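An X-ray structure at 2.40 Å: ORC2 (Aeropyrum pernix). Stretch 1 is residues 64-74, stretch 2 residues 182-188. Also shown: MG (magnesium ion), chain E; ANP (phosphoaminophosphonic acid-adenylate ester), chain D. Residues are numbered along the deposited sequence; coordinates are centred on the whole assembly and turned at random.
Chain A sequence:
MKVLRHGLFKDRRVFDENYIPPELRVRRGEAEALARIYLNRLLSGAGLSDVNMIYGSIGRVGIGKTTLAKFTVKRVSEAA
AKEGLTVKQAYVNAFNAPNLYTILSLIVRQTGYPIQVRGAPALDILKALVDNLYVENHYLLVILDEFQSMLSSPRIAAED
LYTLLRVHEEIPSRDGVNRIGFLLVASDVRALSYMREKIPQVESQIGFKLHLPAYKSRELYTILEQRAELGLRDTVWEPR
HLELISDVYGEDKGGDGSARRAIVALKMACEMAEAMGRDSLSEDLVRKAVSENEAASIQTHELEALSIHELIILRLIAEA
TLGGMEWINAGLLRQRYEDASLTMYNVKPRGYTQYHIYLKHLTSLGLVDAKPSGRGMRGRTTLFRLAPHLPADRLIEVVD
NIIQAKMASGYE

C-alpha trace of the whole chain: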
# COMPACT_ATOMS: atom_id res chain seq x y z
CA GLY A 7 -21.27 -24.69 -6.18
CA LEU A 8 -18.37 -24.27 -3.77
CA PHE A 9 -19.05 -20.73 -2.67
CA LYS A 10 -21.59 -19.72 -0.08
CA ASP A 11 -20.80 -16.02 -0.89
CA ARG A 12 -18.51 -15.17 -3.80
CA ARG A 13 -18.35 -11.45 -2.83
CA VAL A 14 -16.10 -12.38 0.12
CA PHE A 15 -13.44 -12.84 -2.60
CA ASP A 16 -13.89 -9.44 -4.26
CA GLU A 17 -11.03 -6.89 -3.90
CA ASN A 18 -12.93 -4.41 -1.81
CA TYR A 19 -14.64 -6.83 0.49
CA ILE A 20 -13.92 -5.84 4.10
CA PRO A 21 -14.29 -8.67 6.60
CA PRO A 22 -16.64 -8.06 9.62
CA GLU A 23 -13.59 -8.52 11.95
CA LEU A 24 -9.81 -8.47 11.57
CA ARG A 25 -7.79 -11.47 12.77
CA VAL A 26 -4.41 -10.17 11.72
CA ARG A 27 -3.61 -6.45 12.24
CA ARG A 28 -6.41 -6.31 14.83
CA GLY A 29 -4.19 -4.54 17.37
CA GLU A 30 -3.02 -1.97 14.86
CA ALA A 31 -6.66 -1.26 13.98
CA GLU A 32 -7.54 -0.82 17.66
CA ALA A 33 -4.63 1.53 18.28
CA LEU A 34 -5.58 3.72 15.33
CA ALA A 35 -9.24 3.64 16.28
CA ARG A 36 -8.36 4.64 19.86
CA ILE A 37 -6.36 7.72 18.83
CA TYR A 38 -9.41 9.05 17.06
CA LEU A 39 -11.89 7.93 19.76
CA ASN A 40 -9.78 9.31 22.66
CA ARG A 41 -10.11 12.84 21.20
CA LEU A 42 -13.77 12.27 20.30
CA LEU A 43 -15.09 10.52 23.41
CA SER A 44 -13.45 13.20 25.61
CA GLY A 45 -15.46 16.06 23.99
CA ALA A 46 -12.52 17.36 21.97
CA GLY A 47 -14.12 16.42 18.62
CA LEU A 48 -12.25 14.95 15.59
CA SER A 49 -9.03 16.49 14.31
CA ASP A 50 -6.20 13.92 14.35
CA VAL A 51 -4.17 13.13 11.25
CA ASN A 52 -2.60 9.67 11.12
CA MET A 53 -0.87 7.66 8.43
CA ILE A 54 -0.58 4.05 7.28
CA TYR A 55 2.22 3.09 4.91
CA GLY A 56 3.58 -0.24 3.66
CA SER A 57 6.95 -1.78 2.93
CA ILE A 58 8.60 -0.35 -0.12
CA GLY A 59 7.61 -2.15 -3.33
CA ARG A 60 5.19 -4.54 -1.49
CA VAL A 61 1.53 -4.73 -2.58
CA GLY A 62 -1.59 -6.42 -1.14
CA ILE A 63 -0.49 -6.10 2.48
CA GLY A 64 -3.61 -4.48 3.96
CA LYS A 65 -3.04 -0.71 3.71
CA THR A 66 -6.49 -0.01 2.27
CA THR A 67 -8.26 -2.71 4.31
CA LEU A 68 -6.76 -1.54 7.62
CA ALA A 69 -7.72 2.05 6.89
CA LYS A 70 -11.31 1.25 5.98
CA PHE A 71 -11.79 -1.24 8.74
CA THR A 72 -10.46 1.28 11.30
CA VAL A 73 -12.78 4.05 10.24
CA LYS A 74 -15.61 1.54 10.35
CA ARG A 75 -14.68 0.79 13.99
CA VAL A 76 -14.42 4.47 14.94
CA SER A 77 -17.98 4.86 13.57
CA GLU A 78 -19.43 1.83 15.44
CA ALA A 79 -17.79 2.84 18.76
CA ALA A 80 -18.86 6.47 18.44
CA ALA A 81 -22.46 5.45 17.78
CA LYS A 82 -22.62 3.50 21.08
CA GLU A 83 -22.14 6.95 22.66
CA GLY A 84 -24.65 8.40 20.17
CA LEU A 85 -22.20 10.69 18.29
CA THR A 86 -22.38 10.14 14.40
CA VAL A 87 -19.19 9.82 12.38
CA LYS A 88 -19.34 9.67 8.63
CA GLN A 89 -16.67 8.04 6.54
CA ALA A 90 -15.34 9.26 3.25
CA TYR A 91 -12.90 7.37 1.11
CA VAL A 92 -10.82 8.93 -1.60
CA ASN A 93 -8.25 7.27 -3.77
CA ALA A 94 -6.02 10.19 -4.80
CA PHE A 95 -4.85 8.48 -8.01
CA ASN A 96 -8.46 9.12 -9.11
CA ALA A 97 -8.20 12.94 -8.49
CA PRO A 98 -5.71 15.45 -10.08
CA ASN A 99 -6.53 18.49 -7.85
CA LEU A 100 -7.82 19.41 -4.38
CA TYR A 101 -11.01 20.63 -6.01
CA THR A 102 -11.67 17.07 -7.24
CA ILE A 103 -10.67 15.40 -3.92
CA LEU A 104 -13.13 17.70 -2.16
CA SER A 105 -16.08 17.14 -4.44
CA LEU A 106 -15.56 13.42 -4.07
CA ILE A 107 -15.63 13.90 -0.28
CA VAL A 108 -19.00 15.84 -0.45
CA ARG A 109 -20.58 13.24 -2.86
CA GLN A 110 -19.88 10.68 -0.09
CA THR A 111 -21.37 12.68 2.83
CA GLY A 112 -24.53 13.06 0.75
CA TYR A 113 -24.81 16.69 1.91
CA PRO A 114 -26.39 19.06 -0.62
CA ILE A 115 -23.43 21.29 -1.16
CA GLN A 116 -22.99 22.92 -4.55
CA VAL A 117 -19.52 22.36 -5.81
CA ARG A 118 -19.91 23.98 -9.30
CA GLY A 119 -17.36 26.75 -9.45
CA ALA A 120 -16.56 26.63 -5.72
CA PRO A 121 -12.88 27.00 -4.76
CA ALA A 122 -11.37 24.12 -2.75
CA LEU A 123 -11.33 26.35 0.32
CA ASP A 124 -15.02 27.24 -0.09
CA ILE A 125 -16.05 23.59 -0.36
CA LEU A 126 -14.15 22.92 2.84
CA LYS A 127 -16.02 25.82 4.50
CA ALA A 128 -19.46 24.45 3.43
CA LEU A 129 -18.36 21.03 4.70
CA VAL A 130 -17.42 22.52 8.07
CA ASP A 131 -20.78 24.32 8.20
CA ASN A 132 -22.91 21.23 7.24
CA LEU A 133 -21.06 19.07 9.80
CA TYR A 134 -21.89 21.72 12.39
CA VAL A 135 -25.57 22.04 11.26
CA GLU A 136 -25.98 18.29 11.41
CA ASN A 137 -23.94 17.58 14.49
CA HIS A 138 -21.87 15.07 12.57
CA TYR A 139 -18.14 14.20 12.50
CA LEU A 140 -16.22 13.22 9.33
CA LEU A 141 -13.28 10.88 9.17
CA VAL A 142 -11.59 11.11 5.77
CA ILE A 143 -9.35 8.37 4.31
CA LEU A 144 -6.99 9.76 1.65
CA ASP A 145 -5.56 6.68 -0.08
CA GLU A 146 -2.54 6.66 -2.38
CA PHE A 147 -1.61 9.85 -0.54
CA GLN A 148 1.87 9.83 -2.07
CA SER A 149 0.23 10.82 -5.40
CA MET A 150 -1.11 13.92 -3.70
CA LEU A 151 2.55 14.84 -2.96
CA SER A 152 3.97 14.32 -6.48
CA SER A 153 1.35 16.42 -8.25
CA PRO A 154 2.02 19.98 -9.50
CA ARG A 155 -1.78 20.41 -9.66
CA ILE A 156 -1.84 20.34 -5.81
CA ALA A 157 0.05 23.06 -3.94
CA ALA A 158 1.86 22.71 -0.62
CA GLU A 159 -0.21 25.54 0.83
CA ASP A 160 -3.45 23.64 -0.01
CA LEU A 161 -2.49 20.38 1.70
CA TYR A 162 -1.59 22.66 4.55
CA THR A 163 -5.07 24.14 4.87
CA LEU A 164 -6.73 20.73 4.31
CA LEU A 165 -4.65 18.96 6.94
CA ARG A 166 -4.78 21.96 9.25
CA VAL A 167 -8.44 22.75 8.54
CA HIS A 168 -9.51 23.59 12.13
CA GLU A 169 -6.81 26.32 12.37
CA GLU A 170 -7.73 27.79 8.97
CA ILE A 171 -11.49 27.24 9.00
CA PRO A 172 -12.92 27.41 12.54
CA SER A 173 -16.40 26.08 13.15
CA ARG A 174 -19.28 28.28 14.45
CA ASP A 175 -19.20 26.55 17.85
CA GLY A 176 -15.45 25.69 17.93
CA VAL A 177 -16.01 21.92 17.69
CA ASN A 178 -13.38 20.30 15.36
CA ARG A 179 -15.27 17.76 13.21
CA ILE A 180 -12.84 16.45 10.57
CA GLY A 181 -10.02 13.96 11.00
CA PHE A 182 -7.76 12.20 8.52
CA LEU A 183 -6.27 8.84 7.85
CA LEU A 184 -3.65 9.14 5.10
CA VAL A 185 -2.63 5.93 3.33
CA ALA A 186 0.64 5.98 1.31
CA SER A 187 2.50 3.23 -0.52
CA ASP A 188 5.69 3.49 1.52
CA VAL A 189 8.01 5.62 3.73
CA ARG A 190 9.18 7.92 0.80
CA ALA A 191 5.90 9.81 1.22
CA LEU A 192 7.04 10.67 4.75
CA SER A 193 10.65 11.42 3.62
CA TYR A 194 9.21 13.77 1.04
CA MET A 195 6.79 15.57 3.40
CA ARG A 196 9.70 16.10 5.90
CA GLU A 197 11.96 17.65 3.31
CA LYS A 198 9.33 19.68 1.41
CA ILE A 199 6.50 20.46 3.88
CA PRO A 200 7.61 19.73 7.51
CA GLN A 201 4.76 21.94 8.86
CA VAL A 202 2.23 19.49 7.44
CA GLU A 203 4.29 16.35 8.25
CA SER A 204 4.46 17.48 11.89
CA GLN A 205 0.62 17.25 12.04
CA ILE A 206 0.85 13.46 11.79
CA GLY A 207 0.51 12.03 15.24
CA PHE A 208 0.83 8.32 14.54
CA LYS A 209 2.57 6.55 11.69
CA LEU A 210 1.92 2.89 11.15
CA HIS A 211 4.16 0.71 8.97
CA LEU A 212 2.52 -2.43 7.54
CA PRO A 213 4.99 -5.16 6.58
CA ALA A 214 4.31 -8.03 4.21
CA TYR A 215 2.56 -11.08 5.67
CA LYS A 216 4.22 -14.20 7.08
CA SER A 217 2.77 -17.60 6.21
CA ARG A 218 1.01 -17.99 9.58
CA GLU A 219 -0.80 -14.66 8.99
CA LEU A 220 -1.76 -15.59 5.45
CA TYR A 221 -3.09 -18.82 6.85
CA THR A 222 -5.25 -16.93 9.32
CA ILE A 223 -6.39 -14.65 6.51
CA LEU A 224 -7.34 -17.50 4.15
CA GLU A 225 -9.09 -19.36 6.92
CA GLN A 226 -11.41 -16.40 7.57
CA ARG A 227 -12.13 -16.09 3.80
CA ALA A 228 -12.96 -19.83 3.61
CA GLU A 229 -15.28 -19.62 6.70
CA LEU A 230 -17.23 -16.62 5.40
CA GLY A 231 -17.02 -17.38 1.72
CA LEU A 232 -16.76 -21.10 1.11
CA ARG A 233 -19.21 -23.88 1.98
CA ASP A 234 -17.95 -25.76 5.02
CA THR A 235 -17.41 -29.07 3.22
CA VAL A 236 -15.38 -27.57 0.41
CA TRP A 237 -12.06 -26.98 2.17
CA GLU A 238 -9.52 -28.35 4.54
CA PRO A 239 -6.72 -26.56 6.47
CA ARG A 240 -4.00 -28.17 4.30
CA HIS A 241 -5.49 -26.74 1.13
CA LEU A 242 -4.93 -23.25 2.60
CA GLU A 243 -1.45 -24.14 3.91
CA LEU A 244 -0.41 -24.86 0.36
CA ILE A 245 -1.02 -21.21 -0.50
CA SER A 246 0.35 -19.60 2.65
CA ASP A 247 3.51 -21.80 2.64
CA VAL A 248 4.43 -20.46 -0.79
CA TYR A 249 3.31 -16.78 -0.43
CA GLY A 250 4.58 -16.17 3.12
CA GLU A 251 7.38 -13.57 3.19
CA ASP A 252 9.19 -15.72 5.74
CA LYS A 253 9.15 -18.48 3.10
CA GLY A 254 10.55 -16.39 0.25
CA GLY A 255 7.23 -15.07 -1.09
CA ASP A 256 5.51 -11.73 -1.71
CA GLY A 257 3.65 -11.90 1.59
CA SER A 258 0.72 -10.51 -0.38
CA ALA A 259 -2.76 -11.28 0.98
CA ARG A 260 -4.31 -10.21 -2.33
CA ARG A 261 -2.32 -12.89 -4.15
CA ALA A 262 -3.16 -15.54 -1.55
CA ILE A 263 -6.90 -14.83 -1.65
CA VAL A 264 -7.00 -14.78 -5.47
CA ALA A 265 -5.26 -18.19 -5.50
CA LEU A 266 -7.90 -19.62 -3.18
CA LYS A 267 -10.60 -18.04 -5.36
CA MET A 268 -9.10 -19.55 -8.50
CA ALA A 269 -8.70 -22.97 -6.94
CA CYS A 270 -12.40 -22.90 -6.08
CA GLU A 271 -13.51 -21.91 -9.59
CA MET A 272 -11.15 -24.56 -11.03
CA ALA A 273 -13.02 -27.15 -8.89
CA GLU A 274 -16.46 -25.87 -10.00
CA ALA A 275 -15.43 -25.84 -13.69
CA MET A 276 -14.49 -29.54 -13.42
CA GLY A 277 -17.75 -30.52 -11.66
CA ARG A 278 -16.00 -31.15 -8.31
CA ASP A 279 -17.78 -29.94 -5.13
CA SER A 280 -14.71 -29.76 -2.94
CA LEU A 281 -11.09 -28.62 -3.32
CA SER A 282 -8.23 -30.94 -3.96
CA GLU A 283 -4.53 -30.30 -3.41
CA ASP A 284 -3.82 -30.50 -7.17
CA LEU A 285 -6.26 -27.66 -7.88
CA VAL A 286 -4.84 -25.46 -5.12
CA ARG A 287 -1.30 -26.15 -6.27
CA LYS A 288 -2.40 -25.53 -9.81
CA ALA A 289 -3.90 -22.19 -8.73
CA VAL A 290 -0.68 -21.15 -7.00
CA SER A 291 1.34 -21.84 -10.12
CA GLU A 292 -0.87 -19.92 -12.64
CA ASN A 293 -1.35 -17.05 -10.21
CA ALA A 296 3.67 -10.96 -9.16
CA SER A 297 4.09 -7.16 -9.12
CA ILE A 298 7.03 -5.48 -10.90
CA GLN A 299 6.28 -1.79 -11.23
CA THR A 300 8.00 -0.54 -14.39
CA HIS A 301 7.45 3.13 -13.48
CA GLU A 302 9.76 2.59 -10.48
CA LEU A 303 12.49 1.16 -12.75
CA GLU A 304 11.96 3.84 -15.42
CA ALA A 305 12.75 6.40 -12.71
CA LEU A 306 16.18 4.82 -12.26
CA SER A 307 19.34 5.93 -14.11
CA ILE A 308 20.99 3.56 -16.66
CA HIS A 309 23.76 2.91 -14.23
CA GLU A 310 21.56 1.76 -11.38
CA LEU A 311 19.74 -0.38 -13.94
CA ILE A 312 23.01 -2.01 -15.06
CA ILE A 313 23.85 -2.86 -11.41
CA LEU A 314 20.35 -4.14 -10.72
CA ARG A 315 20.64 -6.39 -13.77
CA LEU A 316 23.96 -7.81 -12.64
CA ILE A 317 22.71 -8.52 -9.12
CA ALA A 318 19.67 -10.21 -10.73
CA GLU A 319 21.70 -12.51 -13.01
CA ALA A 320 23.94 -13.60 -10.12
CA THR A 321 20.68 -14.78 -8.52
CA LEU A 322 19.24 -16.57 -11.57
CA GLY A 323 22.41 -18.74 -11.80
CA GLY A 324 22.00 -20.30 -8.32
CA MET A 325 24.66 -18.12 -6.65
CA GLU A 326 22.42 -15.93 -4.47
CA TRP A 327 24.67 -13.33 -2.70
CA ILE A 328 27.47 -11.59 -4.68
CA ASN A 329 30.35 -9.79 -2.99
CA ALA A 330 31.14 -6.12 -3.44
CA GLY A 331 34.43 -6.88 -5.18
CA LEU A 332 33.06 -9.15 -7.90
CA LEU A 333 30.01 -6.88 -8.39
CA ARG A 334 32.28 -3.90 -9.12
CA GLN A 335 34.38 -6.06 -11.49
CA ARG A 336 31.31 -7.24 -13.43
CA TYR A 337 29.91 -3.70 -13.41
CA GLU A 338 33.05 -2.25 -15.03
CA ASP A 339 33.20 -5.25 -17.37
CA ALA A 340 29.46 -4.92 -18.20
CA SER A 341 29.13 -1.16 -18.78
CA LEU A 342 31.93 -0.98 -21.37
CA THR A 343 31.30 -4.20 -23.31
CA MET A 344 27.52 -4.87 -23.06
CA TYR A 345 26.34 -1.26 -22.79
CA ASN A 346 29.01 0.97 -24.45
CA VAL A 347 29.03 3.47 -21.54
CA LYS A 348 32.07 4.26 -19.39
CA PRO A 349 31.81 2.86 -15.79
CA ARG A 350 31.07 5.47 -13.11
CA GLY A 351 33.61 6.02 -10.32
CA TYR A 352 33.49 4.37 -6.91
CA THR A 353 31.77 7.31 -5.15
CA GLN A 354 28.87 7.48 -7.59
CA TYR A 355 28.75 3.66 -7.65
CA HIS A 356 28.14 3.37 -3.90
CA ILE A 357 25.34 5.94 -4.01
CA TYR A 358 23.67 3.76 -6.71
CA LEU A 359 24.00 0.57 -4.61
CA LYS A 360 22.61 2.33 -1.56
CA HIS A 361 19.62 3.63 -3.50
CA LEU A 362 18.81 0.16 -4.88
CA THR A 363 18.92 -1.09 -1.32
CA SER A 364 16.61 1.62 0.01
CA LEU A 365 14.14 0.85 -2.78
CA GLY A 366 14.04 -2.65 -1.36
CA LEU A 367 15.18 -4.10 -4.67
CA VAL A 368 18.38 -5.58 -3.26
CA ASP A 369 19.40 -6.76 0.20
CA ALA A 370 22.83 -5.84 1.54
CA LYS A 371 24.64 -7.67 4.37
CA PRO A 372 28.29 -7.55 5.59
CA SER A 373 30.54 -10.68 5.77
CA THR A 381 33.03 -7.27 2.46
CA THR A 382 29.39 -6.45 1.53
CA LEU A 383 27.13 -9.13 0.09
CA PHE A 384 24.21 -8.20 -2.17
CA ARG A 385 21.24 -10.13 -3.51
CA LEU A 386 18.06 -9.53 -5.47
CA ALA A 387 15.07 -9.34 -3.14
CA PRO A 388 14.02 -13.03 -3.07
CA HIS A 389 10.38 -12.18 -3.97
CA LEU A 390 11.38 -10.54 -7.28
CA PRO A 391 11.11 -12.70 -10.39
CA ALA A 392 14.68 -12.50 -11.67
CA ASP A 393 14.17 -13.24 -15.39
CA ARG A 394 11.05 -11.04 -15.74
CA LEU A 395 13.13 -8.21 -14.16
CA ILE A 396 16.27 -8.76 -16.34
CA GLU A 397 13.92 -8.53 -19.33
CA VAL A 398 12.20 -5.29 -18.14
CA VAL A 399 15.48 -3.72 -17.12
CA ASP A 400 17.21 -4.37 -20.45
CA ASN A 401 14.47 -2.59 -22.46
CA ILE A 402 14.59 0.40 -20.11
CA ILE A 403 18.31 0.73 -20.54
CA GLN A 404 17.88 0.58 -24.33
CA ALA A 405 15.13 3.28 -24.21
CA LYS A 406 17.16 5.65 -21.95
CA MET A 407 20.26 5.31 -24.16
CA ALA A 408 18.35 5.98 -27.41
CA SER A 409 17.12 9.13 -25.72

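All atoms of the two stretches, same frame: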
# COMPACT_ATOMS: atom_id res chain seq x y z
N GLY A 64 -2.57 -4.92 3.04
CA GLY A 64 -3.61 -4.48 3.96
C GLY A 64 -3.70 -2.99 4.26
O GLY A 64 -4.46 -2.61 5.13
N LYS A 65 -2.96 -2.16 3.55
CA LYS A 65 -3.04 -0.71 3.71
C LYS A 65 -4.47 -0.18 3.63
O LYS A 65 -4.98 0.48 4.56
CB LYS A 65 -2.15 -0.01 2.68
CG LYS A 65 -0.67 -0.17 2.93
CD LYS A 65 0.20 0.56 1.91
CE LYS A 65 -0.04 0.15 0.45
NZ LYS A 65 0.66 -1.12 0.02
N THR A 66 -5.13 -0.47 2.51
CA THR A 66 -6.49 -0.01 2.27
C THR A 66 -7.48 -0.64 3.24
O THR A 66 -8.28 0.05 3.83
CB THR A 66 -6.87 -0.25 0.79
OG1 THR A 66 -5.96 0.49 -0.04
CG2 THR A 66 -8.21 0.37 0.46
N THR A 67 -7.41 -1.96 3.39
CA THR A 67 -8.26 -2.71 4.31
C THR A 67 -8.15 -2.24 5.76
O THR A 67 -9.15 -2.07 6.40
CB THR A 67 -7.91 -4.21 4.23
OG1 THR A 67 -8.28 -4.68 2.95
CG2 THR A 67 -8.80 -5.05 5.22
N LEU A 68 -6.94 -2.07 6.26
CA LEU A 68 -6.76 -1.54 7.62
C LEU A 68 -7.42 -0.18 7.75
O LEU A 68 -8.06 0.10 8.76
CB LEU A 68 -5.28 -1.39 7.97
CG LEU A 68 -4.98 -0.92 9.41
CD1 LEU A 68 -5.69 -1.79 10.47
CD2 LEU A 68 -3.44 -0.83 9.66
N ALA A 69 -7.23 0.69 6.76
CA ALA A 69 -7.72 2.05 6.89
C ALA A 69 -9.25 2.03 6.92
O ALA A 69 -9.85 2.69 7.75
CB ALA A 69 -7.18 2.94 5.74
N LYS A 70 -9.87 1.25 6.03
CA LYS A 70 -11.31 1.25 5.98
C LYS A 70 -11.89 0.53 7.15
O LYS A 70 -12.87 0.98 7.71
CB LYS A 70 -11.87 0.63 4.72
CG LYS A 70 -11.68 1.43 3.50
CD LYS A 70 -12.08 0.58 2.31
CE LYS A 70 -12.51 1.46 1.16
NZ LYS A 70 -12.50 0.63 -0.06
N PHE A 71 -11.27 -0.56 7.57
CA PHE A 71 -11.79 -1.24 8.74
C PHE A 71 -11.76 -0.33 9.96
O PHE A 71 -12.70 -0.34 10.73
CB PHE A 71 -11.04 -2.56 8.99
CG PHE A 71 -11.55 -3.32 10.18
CD1 PHE A 71 -12.61 -4.20 10.05
CD2 PHE A 71 -10.93 -3.19 11.44
CE1 PHE A 71 -13.08 -4.92 11.16
CE2 PHE A 71 -11.37 -3.94 12.55
CZ PHE A 71 -12.47 -4.78 12.42
N THR A 72 -10.67 0.43 10.13
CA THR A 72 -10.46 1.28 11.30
C THR A 72 -11.54 2.36 11.44
O THR A 72 -12.10 2.60 12.53
CB THR A 72 -9.09 1.95 11.15
OG1 THR A 72 -8.09 0.96 11.37
CG2 THR A 72 -8.87 2.94 12.25
N VAL A 73 -11.81 3.00 10.31
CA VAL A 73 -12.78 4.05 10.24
C VAL A 73 -14.16 3.47 10.56
O VAL A 73 -14.97 4.07 11.30
CB VAL A 73 -12.72 4.75 8.86
CG1 VAL A 73 -13.92 5.65 8.66
CG2 VAL A 73 -11.38 5.54 8.74
N LYS A 74 -14.39 2.27 10.04
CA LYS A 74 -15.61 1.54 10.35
C LYS A 74 -15.75 1.36 11.86
O LYS A 74 -16.80 1.69 12.43
CB LYS A 74 -15.69 0.21 9.58
CG LYS A 74 -17.02 -0.51 9.68
CD LYS A 74 -17.01 -1.83 8.85
CE LYS A 74 -16.34 -3.03 9.60
NZ LYS A 74 -15.89 -4.19 8.71
N PHE A 182 -8.36 12.75 9.72
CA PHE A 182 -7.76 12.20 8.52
C PHE A 182 -6.99 10.95 8.78
O PHE A 182 -6.32 10.84 9.77
CB PHE A 182 -6.81 13.21 7.90
CG PHE A 182 -7.49 14.38 7.30
CD1 PHE A 182 -7.58 15.55 7.99
CD2 PHE A 182 -8.04 14.30 6.03
CE1 PHE A 182 -8.19 16.66 7.44
CE2 PHE A 182 -8.70 15.41 5.48
CZ PHE A 182 -8.76 16.59 6.19
N LEU A 183 -7.10 10.02 7.85
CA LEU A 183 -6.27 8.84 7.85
C LEU A 183 -5.64 8.84 6.47
O LEU A 183 -6.33 8.64 5.47
CB LEU A 183 -7.14 7.61 8.04
CG LEU A 183 -6.56 6.44 8.82
CD1 LEU A 183 -7.20 5.14 8.47
CD2 LEU A 183 -5.04 6.32 8.86
N LEU A 184 -4.35 9.12 6.40
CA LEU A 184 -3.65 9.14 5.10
C LEU A 184 -3.13 7.74 4.86
O LEU A 184 -2.68 7.08 5.81
CB LEU A 184 -2.50 10.13 5.12
CG LEU A 184 -2.82 11.52 5.74
CD1 LEU A 184 -1.64 12.52 5.67
CD2 LEU A 184 -4.05 12.14 5.06
N VAL A 185 -3.22 7.25 3.64
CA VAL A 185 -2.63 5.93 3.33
C VAL A 185 -1.69 6.10 2.16
O VAL A 185 -2.16 6.56 1.15
CB VAL A 185 -3.72 4.92 2.97
CG1 VAL A 185 -3.11 3.55 2.65
CG2 VAL A 185 -4.75 4.82 4.09
N ALA A 186 -0.40 5.78 2.33
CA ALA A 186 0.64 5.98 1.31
C ALA A 186 1.32 4.66 1.00
O ALA A 186 1.29 3.76 1.78
CB ALA A 186 1.69 6.97 1.76
N SER A 187 1.96 4.55 -0.15
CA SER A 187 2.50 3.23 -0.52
C SER A 187 3.71 2.81 0.31
O SER A 187 3.91 1.61 0.55
CB SER A 187 2.82 3.16 -2.01
OG SER A 187 3.72 4.19 -2.30
N ASP A 188 4.48 3.78 0.79
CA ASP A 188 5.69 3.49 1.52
C ASP A 188 6.26 4.77 2.18
O ASP A 188 5.72 5.87 1.99
CB ASP A 188 6.70 2.84 0.56
CG ASP A 188 7.01 3.71 -0.63
OD1 ASP A 188 6.53 3.42 -1.75
OD2 ASP A 188 7.70 4.74 -0.53
MG MG E . -4.30 -0.13 -1.46
PG ANP D . -1.75 -2.30 -2.86
O1G ANP D . -2.06 -2.82 -4.33
O2G ANP D . -2.47 -0.89 -2.68
O3G ANP D . -0.19 -2.18 -2.56
PB ANP D . -2.89 -2.96 -0.19
O1B ANP D . -3.72 -1.63 -0.03
O2B ANP D . -1.58 -2.84 0.65
N3B ANP D . -2.55 -3.39 -1.81
PA ANP D . -5.29 -4.39 0.50
O1A ANP D . -5.87 -3.70 1.82
O2A ANP D . -6.05 -3.83 -0.77
O3A ANP D . -3.68 -4.26 0.40
O5' ANP D . -5.40 -6.00 0.65
C5' ANP D . -5.20 -7.04 -0.33
C4' ANP D . -6.28 -8.09 -0.05
O4' ANP D . -6.01 -8.78 1.18
C3' ANP D . -7.66 -7.48 0.15
O3' ANP D . -8.61 -8.39 -0.33
C2' ANP D . -7.83 -7.38 1.66
O2' ANP D . -9.17 -7.35 2.15
C1' ANP D . -7.08 -8.62 2.12
N9 ANP D . -6.42 -8.37 3.40
C8 ANP D . -5.24 -7.68 3.58
N7 ANP D . -4.89 -7.62 4.89
C5 ANP D . -5.80 -8.30 5.59
C6 ANP D . -6.14 -8.68 7.00
N6 ANP D . -5.35 -8.34 8.06
N1 ANP D . -7.28 -9.39 7.25
C2 ANP D . -8.11 -9.77 6.29
N3 ANP D . -7.93 -9.47 4.98
C4 ANP D . -6.78 -8.74 4.60
O HOH W 1 3.04 -0.92 0.55
O HOH W 2 -3.32 1.70 -0.90
O HOH W 3 -5.90 -1.52 -2.05

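Helix 65-74 lies against strand 182-186 almost antiparallel: the N-to-C directions differ by 171° and the axes approach to 9.1 Å. The CA of K65 lies 6.7 Å from the CA of V185, and the CA of A69 lies 7.0 Å from the CA of L183, so one helical turn spans two strand residues, the spacing at which strand side chains return to the same face. Along the helix, i to i+4 hydrogen bonds run from L68 N to G64 O (2.8 Å) through K74 N to K70 O (3.1 Å). No hydrogen bond joins the two stretches directly.

The packing is largely apolar, and it buries a modest 294 Å² in total. A69 is central: its CB lies 3.5 Å from both L183 CD1 and V185 CG2, a single methyl in contact with both strand side chains. One turn on, V73 CG2 meets L183 CD1 at 4.2 Å; one turn back, K65 CB touches V185 CG1 at 3.7 Å. The CA-to-CB bonds of these five residues all point toward the opposing stretch, whereas that of L184 points away.

The polar link is indirect. The aliphatic part of K65 runs past the strand, with CD 3.4 Å from A186 O, a contact without a hydrogen bond. Its NZ donates to water 1 (2.4 Å, a short distance), and this water lies 2.7 Å from S187 O, within hydrogen-bonding reach. The same NZ donates to ANP O2B and O3G, each at 2.9 Å, placing its positive charge against both the beta and gamma phosphate groups.

At the helix start, backbone amides also face phosphate: G64 N donates to ANP O3A (2.9 Å), T66 N to O1B (3.1 Å) and T67 N to O1A (2.8 Å). T66 OG1 binds magnesium at 2.3 Å, and ANP O2G and O1B share the ion. Nucleotide binding and strand packing thus meet at K65.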